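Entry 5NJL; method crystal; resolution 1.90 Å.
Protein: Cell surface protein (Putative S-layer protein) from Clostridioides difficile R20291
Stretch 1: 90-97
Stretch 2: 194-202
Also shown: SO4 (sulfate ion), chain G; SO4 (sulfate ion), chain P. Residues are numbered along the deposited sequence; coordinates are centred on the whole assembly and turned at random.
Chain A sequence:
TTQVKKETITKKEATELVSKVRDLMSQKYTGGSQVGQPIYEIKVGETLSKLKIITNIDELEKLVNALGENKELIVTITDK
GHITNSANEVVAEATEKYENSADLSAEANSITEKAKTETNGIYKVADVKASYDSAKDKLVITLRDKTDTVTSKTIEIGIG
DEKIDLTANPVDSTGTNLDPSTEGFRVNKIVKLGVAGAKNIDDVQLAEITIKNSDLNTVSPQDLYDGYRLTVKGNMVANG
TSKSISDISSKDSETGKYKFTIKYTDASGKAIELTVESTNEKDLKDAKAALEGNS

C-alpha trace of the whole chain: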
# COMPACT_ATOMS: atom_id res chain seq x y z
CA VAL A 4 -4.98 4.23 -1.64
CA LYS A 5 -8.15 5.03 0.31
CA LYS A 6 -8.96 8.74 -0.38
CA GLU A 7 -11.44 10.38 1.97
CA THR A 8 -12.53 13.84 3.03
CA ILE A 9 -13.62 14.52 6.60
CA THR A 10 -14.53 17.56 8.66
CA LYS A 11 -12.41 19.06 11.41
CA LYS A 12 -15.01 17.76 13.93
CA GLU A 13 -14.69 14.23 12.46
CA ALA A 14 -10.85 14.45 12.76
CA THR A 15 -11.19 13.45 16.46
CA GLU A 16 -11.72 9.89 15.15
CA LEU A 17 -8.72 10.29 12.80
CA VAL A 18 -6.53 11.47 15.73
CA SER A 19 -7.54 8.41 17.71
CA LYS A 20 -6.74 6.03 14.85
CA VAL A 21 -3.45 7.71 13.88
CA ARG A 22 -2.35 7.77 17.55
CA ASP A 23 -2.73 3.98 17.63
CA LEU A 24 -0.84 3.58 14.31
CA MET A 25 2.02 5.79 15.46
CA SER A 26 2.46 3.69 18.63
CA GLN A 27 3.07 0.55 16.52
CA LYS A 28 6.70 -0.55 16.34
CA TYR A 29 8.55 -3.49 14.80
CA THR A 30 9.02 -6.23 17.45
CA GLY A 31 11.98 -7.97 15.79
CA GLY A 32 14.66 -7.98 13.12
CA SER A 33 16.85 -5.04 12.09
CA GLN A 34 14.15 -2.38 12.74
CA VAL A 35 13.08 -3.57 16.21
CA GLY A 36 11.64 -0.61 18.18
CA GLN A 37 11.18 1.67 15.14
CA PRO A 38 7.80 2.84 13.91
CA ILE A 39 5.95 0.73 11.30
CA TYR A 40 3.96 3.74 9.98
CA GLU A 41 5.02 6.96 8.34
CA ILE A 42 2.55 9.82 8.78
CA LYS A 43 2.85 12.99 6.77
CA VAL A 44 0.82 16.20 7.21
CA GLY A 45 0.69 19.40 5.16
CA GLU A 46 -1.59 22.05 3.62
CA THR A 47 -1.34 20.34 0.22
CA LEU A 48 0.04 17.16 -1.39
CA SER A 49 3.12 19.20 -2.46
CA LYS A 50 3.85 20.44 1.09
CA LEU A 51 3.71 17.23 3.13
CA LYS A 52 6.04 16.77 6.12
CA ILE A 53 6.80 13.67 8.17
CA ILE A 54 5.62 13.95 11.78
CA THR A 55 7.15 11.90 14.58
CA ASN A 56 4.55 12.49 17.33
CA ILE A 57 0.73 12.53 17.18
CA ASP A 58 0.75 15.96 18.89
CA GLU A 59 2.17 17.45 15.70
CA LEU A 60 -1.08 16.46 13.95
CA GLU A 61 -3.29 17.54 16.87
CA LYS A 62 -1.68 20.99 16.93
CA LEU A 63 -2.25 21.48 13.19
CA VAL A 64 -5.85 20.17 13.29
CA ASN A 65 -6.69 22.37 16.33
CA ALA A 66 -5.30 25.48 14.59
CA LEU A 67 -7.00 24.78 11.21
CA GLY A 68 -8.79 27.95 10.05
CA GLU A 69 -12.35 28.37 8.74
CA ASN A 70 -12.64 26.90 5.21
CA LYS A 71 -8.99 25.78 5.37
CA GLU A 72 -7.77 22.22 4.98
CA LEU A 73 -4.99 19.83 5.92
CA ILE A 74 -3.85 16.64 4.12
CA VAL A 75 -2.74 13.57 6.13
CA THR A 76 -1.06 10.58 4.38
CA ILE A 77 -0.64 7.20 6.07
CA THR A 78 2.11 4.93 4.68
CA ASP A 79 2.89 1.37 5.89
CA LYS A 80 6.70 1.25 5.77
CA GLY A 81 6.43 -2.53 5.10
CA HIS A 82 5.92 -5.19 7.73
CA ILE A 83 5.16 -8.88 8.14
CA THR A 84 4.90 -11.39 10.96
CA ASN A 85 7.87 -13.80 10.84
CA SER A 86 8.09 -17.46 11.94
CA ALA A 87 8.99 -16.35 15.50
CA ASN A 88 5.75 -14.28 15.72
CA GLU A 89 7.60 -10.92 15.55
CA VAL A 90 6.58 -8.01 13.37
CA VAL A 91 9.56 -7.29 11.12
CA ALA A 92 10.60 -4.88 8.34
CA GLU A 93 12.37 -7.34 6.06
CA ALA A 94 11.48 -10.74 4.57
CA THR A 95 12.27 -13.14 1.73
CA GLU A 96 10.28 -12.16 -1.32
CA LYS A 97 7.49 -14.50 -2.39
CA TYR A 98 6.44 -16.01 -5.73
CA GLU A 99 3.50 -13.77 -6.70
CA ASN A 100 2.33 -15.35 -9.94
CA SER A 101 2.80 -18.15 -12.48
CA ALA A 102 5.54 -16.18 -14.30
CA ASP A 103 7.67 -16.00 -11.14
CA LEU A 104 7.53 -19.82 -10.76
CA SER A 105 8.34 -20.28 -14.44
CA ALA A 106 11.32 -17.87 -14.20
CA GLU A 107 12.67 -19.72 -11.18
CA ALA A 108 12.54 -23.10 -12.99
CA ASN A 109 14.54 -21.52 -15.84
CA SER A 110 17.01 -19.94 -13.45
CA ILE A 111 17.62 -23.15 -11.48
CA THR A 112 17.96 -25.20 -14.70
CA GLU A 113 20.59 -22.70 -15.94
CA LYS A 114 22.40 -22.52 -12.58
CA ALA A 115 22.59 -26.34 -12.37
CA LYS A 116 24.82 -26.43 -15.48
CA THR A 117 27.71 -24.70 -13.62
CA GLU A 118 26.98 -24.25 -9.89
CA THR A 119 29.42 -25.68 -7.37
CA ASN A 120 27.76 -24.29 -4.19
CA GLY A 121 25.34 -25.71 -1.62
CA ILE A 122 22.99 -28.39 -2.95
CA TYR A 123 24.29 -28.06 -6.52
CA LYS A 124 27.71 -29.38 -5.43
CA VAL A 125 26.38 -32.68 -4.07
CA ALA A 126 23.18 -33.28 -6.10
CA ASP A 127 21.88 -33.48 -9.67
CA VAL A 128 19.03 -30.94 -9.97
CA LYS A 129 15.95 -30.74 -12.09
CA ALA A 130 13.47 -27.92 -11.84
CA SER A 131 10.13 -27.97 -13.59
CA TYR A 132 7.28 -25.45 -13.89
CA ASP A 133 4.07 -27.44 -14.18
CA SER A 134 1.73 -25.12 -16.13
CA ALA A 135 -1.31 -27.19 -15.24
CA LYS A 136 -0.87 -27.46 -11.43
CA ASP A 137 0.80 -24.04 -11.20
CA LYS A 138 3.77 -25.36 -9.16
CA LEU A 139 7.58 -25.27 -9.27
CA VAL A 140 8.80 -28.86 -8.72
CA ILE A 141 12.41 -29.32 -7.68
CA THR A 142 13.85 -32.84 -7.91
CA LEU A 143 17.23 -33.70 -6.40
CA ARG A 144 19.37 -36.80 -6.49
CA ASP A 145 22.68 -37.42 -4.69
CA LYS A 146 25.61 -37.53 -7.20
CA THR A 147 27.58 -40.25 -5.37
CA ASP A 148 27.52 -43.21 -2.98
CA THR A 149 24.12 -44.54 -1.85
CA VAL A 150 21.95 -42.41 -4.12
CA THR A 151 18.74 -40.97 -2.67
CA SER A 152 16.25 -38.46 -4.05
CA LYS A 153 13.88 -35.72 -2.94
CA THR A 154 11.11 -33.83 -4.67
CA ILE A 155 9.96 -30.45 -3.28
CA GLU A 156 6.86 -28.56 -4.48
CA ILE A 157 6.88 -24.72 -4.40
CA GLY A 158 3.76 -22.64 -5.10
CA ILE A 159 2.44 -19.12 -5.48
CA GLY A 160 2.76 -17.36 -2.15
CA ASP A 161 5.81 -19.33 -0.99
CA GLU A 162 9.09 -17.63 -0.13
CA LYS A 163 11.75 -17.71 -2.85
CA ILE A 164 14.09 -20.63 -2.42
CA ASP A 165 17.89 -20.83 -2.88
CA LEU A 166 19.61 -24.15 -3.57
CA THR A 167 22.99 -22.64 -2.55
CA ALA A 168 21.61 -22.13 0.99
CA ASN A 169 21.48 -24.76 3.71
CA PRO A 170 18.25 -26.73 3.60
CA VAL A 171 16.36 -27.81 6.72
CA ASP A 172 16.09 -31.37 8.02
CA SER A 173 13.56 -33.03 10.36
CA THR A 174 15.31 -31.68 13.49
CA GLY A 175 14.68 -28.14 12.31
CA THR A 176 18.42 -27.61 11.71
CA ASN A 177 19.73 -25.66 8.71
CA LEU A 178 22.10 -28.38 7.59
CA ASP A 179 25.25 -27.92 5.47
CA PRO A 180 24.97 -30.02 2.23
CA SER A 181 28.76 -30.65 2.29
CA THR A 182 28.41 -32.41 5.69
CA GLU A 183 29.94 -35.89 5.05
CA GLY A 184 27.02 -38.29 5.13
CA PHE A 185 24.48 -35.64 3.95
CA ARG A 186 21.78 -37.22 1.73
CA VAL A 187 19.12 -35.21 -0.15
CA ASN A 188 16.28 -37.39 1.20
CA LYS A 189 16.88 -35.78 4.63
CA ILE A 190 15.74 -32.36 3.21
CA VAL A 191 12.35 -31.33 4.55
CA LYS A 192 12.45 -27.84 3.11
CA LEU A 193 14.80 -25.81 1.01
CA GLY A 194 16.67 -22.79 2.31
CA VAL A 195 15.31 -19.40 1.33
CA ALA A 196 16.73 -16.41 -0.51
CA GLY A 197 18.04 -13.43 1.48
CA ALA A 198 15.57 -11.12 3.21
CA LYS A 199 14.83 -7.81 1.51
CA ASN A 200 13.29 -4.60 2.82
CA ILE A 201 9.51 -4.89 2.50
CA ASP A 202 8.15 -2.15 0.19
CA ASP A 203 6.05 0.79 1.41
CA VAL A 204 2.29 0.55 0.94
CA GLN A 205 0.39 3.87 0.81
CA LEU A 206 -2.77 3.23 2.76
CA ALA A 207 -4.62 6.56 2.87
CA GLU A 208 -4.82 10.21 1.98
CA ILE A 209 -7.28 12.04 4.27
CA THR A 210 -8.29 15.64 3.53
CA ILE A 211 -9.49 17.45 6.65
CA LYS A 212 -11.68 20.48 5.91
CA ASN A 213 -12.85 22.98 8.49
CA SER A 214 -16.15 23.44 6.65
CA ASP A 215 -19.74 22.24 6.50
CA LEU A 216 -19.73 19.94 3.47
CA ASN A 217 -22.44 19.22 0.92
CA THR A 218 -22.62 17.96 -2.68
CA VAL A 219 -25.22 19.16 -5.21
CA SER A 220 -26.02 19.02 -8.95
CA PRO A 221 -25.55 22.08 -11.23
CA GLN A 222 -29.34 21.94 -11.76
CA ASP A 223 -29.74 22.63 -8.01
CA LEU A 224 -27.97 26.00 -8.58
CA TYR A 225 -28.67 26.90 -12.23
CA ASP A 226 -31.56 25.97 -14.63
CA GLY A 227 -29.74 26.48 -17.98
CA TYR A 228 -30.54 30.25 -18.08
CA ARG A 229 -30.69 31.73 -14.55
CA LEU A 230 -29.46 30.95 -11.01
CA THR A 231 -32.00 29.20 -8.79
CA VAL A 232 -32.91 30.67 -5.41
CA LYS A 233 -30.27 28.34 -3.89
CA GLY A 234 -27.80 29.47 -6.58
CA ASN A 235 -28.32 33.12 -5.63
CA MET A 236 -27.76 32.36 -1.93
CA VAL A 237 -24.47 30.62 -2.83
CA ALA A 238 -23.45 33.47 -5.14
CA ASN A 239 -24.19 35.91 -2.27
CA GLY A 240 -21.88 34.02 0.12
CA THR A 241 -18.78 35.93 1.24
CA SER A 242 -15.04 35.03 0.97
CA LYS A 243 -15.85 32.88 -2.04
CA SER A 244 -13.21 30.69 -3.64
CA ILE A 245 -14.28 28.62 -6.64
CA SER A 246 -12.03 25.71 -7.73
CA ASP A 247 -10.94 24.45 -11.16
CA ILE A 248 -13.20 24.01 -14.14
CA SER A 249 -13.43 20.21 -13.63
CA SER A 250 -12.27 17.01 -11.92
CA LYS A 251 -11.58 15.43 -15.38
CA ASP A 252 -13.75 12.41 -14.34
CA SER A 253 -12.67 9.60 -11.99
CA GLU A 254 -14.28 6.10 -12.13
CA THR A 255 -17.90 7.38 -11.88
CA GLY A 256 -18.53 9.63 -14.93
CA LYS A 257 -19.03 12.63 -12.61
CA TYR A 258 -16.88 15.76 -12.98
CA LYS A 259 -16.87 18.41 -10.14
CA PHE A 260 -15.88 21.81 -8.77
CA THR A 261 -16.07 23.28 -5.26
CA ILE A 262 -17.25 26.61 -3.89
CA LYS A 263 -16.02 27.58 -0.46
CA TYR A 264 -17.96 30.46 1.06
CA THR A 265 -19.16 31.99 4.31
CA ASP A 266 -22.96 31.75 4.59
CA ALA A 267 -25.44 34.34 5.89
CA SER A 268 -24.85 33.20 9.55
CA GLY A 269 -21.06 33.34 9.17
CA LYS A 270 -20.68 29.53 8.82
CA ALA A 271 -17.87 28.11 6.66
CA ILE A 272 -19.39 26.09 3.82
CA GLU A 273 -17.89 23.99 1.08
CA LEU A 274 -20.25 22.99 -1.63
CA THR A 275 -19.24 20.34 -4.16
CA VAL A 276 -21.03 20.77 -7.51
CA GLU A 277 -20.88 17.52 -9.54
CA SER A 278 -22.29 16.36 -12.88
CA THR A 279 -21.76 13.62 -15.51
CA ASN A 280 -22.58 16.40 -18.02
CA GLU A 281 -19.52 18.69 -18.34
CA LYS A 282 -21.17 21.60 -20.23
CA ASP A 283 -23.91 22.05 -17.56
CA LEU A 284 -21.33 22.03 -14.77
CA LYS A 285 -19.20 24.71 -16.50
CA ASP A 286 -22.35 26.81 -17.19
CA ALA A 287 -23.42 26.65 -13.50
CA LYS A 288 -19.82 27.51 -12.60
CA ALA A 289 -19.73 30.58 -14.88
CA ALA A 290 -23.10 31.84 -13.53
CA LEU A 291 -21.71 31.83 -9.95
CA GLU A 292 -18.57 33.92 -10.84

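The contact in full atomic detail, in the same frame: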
# COMPACT_ATOMS: atom_id res chain seq x y z
N VAL A 90 6.86 -8.90 14.48
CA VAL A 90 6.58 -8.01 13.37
C VAL A 90 7.89 -7.39 12.90
O VAL A 90 8.53 -6.63 13.64
CB VAL A 90 5.53 -6.96 13.77
CG1 VAL A 90 5.25 -6.01 12.60
CG2 VAL A 90 4.25 -7.63 14.24
N VAL A 91 8.27 -7.68 11.65
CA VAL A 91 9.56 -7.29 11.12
C VAL A 91 9.45 -6.50 9.81
O VAL A 91 8.41 -6.53 9.15
CB VAL A 91 10.49 -8.51 10.94
CG1 VAL A 91 10.64 -9.24 12.27
CG2 VAL A 91 9.97 -9.46 9.87
N ALA A 92 10.54 -5.82 9.47
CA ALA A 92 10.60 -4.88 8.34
C ALA A 92 11.12 -5.50 7.05
O ALA A 92 11.02 -4.91 5.97
CB ALA A 92 11.51 -3.72 8.72
N GLU A 93 11.71 -6.68 7.18
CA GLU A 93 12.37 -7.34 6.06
C GLU A 93 11.93 -8.81 6.02
O GLU A 93 11.53 -9.41 7.04
CB GLU A 93 13.89 -7.15 6.12
CG GLU A 93 14.56 -7.69 7.37
CD GLU A 93 14.34 -6.81 8.61
OE1 GLU A 93 14.66 -5.59 8.52
OE2 GLU A 93 13.85 -7.33 9.64
N ALA A 94 11.92 -9.36 4.81
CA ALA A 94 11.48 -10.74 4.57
C ALA A 94 11.93 -11.21 3.19
O ALA A 94 12.18 -10.40 2.29
CB ALA A 94 9.98 -10.86 4.66
N THR A 95 12.03 -12.54 3.05
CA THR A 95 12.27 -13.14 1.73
C THR A 95 11.08 -12.85 0.84
O THR A 95 9.93 -13.02 1.26
CB THR A 95 12.45 -14.65 1.83
OG1 THR A 95 13.49 -14.92 2.76
CG2 THR A 95 12.80 -15.25 0.44
N GLU A 96 11.34 -12.40 -0.37
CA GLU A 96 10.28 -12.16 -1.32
C GLU A 96 9.58 -13.47 -1.69
O GLU A 96 10.19 -14.54 -1.64
CB GLU A 96 10.83 -11.42 -2.55
CG GLU A 96 11.12 -9.96 -2.17
CD GLU A 96 11.56 -9.03 -3.30
OE1 GLU A 96 12.10 -9.50 -4.31
OE2 GLU A 96 11.42 -7.79 -3.10
N LYS A 97 8.31 -13.36 -2.03
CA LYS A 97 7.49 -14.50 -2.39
C LYS A 97 7.24 -14.60 -3.91
O LYS A 97 7.28 -13.59 -4.62
CB LYS A 97 6.16 -14.42 -1.66
CG LYS A 97 6.27 -14.45 -0.14
CD LYS A 97 4.90 -14.24 0.46
CE LYS A 97 4.85 -14.68 1.92
NZ LYS A 97 3.58 -14.20 2.53
N GLY A 194 16.31 -24.09 1.76
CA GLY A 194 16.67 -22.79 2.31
C GLY A 194 16.09 -21.68 1.44
O GLY A 194 15.81 -21.88 0.25
N VAL A 195 15.91 -20.52 2.04
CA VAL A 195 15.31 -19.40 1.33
C VAL A 195 16.34 -18.35 0.88
O VAL A 195 17.47 -18.29 1.37
CB VAL A 195 14.18 -18.77 2.15
CG1 VAL A 195 13.07 -19.77 2.34
CG2 VAL A 195 14.68 -18.23 3.49
N ALA A 196 15.92 -17.50 -0.04
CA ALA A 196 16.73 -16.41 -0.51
C ALA A 196 16.84 -15.37 0.62
O ALA A 196 16.13 -15.44 1.64
CB ALA A 196 16.14 -15.81 -1.78
N GLY A 197 17.76 -14.43 0.45
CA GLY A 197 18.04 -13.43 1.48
C GLY A 197 16.84 -12.51 1.66
O GLY A 197 16.06 -12.30 0.72
N ALA A 198 16.66 -12.05 2.88
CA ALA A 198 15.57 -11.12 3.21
C ALA A 198 15.83 -9.77 2.54
O ALA A 198 16.98 -9.38 2.34
CB ALA A 198 15.42 -10.95 4.70
N LYS A 199 14.76 -9.12 2.12
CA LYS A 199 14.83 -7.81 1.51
C LYS A 199 13.88 -6.90 2.25
O LYS A 199 12.90 -7.34 2.81
CB LYS A 199 14.40 -7.89 0.05
CG LYS A 199 15.42 -8.62 -0.85
CD LYS A 199 15.09 -8.36 -2.32
CE LYS A 199 15.97 -9.15 -3.28
NZ LYS A 199 17.42 -8.98 -2.98
N ASN A 200 14.17 -5.60 2.21
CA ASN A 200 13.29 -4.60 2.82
C ASN A 200 11.92 -4.69 2.19
O ASN A 200 11.79 -4.67 0.97
CB ASN A 200 13.91 -3.19 2.64
CG ASN A 200 13.22 -2.14 3.48
OD1 ASN A 200 12.79 -2.41 4.61
ND2 ASN A 200 13.12 -0.94 2.95
N ILE A 201 10.87 -4.81 3.01
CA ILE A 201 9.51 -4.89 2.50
C ILE A 201 9.12 -3.49 1.98
O ILE A 201 9.43 -2.48 2.63
CB ILE A 201 8.51 -5.36 3.57
CG1 ILE A 201 8.87 -6.78 4.06
CG2 ILE A 201 7.09 -5.34 3.03
CD1 ILE A 201 8.24 -7.15 5.37
N ASP A 202 8.46 -3.43 0.82
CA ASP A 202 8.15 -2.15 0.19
C ASP A 202 7.06 -1.41 0.98
O ASP A 202 6.14 -2.05 1.54
CB ASP A 202 7.64 -2.32 -1.24
CG ASP A 202 8.71 -2.84 -2.22
OD1 ASP A 202 9.92 -2.84 -1.91
OD2 ASP A 202 8.31 -3.23 -3.34
S SO4 G . 16.95 -4.47 0.14
O1 SO4 G . 17.08 -3.01 0.42
O2 SO4 G . 17.56 -5.23 1.26
O3 SO4 G . 15.51 -4.78 0.00
O4 SO4 G . 17.64 -4.81 -1.13
S SO4 P . 20.53 -13.75 -1.74
O1 SO4 P . 19.86 -13.00 -2.84
O2 SO4 P . 20.69 -12.88 -0.55
O3 SO4 P . 21.88 -14.17 -2.18
O4 SO4 P . 19.71 -14.94 -1.40
O HOH W 1 14.07 -12.31 -1.20
O HOH W 2 10.81 -6.65 -0.67

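The two stretches meet through a short antiparallel pairing, and main-chain hydrogen bonds supply most of the evidence for it. Ala94 and Lys199 form the hydrogen-bonded pair: Ala94 N donates to Lys199 O at 3.0 Å (N-H...O 165°), and Lys199 N donates to Ala94 O at 2.9 Å (175°). Ile201 N extends the ladder by donating to Ala92 O at 3.0 Å (171°). The near-linear angles indicate well-aligned donors. Between these links lies the non-hydrogen-bonded pair Glu93 and Asn200, whose CA atoms are 4.3 Å apart. Here Glu93 CA approaches Lys199 O at 3.3 Å, with an angle of 128° at the hydrogen, consistent with a supplementary CA-H...O contact.

Beyond the ladder, a side chain takes over the bonding. Thr95 OG1 donates to Ala196 O at 2.9 Å, while Thr95 CG2 lies 4.0 Å from Ala196 CB, so the hydroxyl and methyl both reach the same residue. Val195 CG2 also packs 3.6 Å from Thr95 OG1.

Apolar packing accompanies the pairing at the Ile201 end. With chi1 at m and chi2 at t, Ile201 brings CD1 to 4.2 Å from Ala94 CB and 3.8 Å from Val91 O. Near Lys199, contact is through the aliphatic part of its chain: Lys199 CD lies 3.7 Å from Glu96 CD, while Lys199 NZ stands 5.5 Å from Glu96 OE1, too far for a salt bridge.

Water and sulfate complete the polar network. One water accepts from Glu96 N at 2.9 Å and donates to Gly197 O at 2.8 Å, bridging the two backbones. Two sulfates, probably from the crystallisation liquor, bind stretch 2: Gly197 N donates to O4 of the chain P ion at 2.7 Å (150°), and Asn200 N to O3 of the chain G ion at 2.7 Å (136°). Together the stretches bury 522 Å², summed over both sides.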